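Local coordinates for guanine nucleotide exchange protein (Legionella pneumophila, PDB 1XSZ) that probably acts as a guanine nucleotide exchange factor for ADP-ribosylation factors, with a capping domain that lies over its Sec7 active site, at residues Ser255-Tyr260 with Trp288-Gln293. Residues are numbered along the deposited sequence; the frame is centred on the assembly and turned at random.
Sequences SFFTGY and WLFGEQ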
loop_
_atom_site.group_PDB
_atom_site.type_symbol
_atom_site.label_atom_id
_atom_site.label_comp_id
_atom_site.label_asym_id
_atom_site.label_seq_id
_atom_site.Cartn_x
_atom_site.Cartn_y
_atom_site.Cartn_z
ATOM N N SER A 255 -11.494 -1.550 -4.212
ATOM C CA SER A 255 -12.542 -0.650 -3.745
ATOM C C SER A 255 -13.369 -1.391 -2.686
ATOM O O SER A 255 -13.723 -0.832 -1.650
ATOM C CB SER A 255 -13.436 -0.233 -4.918
ATOM O OG SER A 255 -14.531 0.551 -4.479
ATOM N N PHE A 256 -13.658 -2.660 -2.954
ATOM C CA PHE A 256 -14.421 -3.510 -2.047
ATOM C C PHE A 256 -13.651 -3.716 -0.738
ATOM O O PHE A 256 -14.169 -3.499 0.356
ATOM C CB PHE A 256 -14.659 -4.858 -2.757
ATOM C CG PHE A 256 -15.316 -5.928 -1.915
ATOM C CD1 PHE A 256 -14.611 -6.597 -0.913
ATOM C CD2 PHE A 256 -16.620 -6.331 -2.194
ATOM C CE1 PHE A 256 -15.195 -7.654 -0.210
ATOM C CE2 PHE A 256 -17.213 -7.384 -1.500
ATOM C CZ PHE A 256 -16.496 -8.051 -0.503
ATOM N N PHE A 257 -12.394 -4.108 -0.869
ATOM C CA PHE A 257 -11.564 -4.419 0.284
ATOM C C PHE A 257 -11.141 -3.244 1.164
ATOM O O PHE A 257 -11.159 -3.355 2.398
ATOM C CB PHE A 257 -10.327 -5.182 -0.215
ATOM C CG PHE A 257 -9.450 -5.745 0.876
ATOM C CD1 PHE A 257 -9.970 -6.600 1.848
ATOM C CD2 PHE A 257 -8.089 -5.457 0.895
ATOM C CE1 PHE A 257 -9.142 -7.162 2.826
ATOM C CE2 PHE A 257 -7.255 -6.014 1.867
ATOM C CZ PHE A 257 -7.786 -6.866 2.831
ATOM N N THR A 258 -10.794 -2.122 0.535
ATOM C CA THR A 258 -10.274 -0.962 1.263
ATOM C C THR A 258 -11.027 0.358 1.133
ATOM O O THR A 258 -10.721 1.307 1.858
ATOM C CB THR A 258 -8.837 -0.641 0.811
ATOM O OG1 THR A 258 -8.874 -0.094 -0.515
ATOM C CG2 THR A 258 -7.961 -1.896 0.806
ATOM N N GLY A 259 -11.971 0.438 0.200
ATOM C CA GLY A 259 -12.705 1.679 -0.013
ATOM C C GLY A 259 -11.967 2.599 -0.975
ATOM O O GLY A 259 -12.357 3.743 -1.201
ATOM N N TYR A 260 -10.897 2.084 -1.564
ATOM C CA TYR A 260 -10.060 2.823 -2.498
ATOM C C TYR A 260 -10.865 3.390 -3.665
ATOM O O TYR A 260 -11.670 2.678 -4.281
ATOM C CB TYR A 260 -8.970 1.877 -3.014
ATOM C CG TYR A 260 -7.927 2.468 -3.934
ATOM C CD1 TYR A 260 -7.218 3.627 -3.596
ATOM C CD2 TYR A 260 -7.579 1.807 -5.116
ATOM C CE1 TYR A 260 -6.186 4.100 -4.415
ATOM C CE2 TYR A 260 -6.561 2.267 -5.929
ATOM C CZ TYR A 260 -5.865 3.409 -5.583
ATOM O OH TYR A 260 -4.857 3.850 -6.405
ATOM N N TRP A 288 -14.881 -2.974 7.962
ATOM C CA TRP A 288 -14.516 -4.070 8.848
ATOM C C TRP A 288 -13.030 -4.039 9.201
ATOM O O TRP A 288 -12.631 -4.405 10.314
ATOM C CB TRP A 288 -14.871 -5.399 8.172
ATOM C CG TRP A 288 -14.712 -6.600 9.045
ATOM C CD1 TRP A 288 -15.274 -6.804 10.274
ATOM C CD2 TRP A 288 -13.964 -7.782 8.744
ATOM N NE1 TRP A 288 -14.922 -8.043 10.755
ATOM C CE2 TRP A 288 -14.117 -8.664 9.836
ATOM C CE3 TRP A 288 -13.179 -8.182 7.654
ATOM C CZ2 TRP A 288 -13.512 -9.925 9.871
ATOM C CZ3 TRP A 288 -12.578 -9.434 7.688
ATOM C CH2 TRP A 288 -12.749 -10.290 8.792
ATOM N N LEU A 289 -12.216 -3.572 8.263
ATOM C CA LEU A 289 -10.775 -3.523 8.463
ATOM C C LEU A 289 -10.163 -2.132 8.446
ATOM O O LEU A 289 -9.092 -1.922 9.015
ATOM C CB LEU A 289 -10.076 -4.372 7.396
ATOM C CG LEU A 289 -10.394 -5.868 7.409
ATOM C CD1 LEU A 289 -9.848 -6.532 6.152
ATOM C CD2 LEU A 289 -9.802 -6.501 8.655
ATOM N N PHE A 290 -10.836 -1.180 7.807
ATOM C CA PHE A 290 -10.278 0.157 7.696
ATOM C C PHE A 290 -11.081 1.291 8.327
ATOM O O PHE A 290 -10.796 2.463 8.088
ATOM C CB PHE A 290 -9.979 0.456 6.222
ATOM C CG PHE A 290 -9.054 -0.549 5.585
ATOM C CD1 PHE A 290 -9.559 -1.668 4.929
ATOM C CD2 PHE A 290 -7.671 -0.408 5.698
ATOM C CE1 PHE A 290 -8.701 -2.637 4.394
ATOM C CE2 PHE A 290 -6.807 -1.370 5.169
ATOM C CZ PHE A 290 -7.323 -2.484 4.518
ATOM N N GLY A 291 -12.076 0.946 9.135
ATOM C CA GLY A 291 -12.858 1.970 9.808
ATOM C C GLY A 291 -13.985 2.602 9.016
ATOM O O GLY A 291 -14.200 2.293 7.845
ATOM N N GLU A 292 -14.688 3.528 9.662
ATOM C CA GLU A 292 -15.835 4.195 9.057
ATOM C C GLU A 292 -15.573 5.599 8.524
ATOM O O GLU A 292 -16.515 6.326 8.217
ATOM C CB GLU A 292 -16.972 4.263 10.082
ATOM C CG GLU A 292 -17.352 2.919 10.684
ATOM C CD GLU A 292 -18.428 3.041 11.747
ATOM O OE1 GLU A 292 -18.205 3.764 12.743
ATOM O OE2 GLU A 292 -19.495 2.413 11.588
ATOM N N GLN A 293 -14.310 5.981 8.392
ATOM C CA GLN A 293 -13.999 7.325 7.922
ATOM C C GLN A 293 -13.300 7.385 6.578
ATOM O O GLN A 293 -12.525 6.497 6.229
ATOM C CB GLN A 293 -13.094 8.042 8.932
ATOM C CG GLN A 293 -13.657 8.150 10.327
ATOM C CD GLN A 293 -12.643 8.655 11.338
ATOM O OE1 GLN A 293 -11.510 9.016 10.995
ATOM N NE2 GLN A 293 -13.049 8.685 12.595
#
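Phe290 drives the edge of its ring at the face of Phe257 in a T-shaped aromatic pair, joining the C-terminal part of helix 252-258 to the short helix 287-290 in the RalF capping domain. The ring planes stand at 82° and the centroids are 5.8 Å apart, which sets ring hydrogens against a pi cloud. The rim of Phe290 does a second job: its CE1 lies 3.2 Å from the backbone O of Phe257, close to the ring plane, where the slightly positive C-H edge suits a carbonyl oxygen. No hydrogen bond crosses between the segments; aromatic and apolar contacts join them. Phe257 has CG anti to the backbone N (chi1 -172°), which carries its ring out to where CE1 meets Leu289 CD1 obliquely at 3.5 Å. Thr258 CB lies 4.1 Å from the plane of Phe290, offset toward the rim, and on that same side CG2 sits just outside the CE1-CZ edge, 3.7 Å from CE1. Threonine suits this place because its branches divide the work: the methyl packs against Phe290 while OG1 is bonded to Leu254 O. Phe257 also touches Ile142, and Thr258 Ile109, both within the Sec7 domain. Gly259 and Gly291 follow the helices at positive phi, where a CB would press on the preceding carbonyl O. Beyond the first, Tyr260 N closes an ST turn onto Thr258 OG1, at 3.2 Å and a bent 140°.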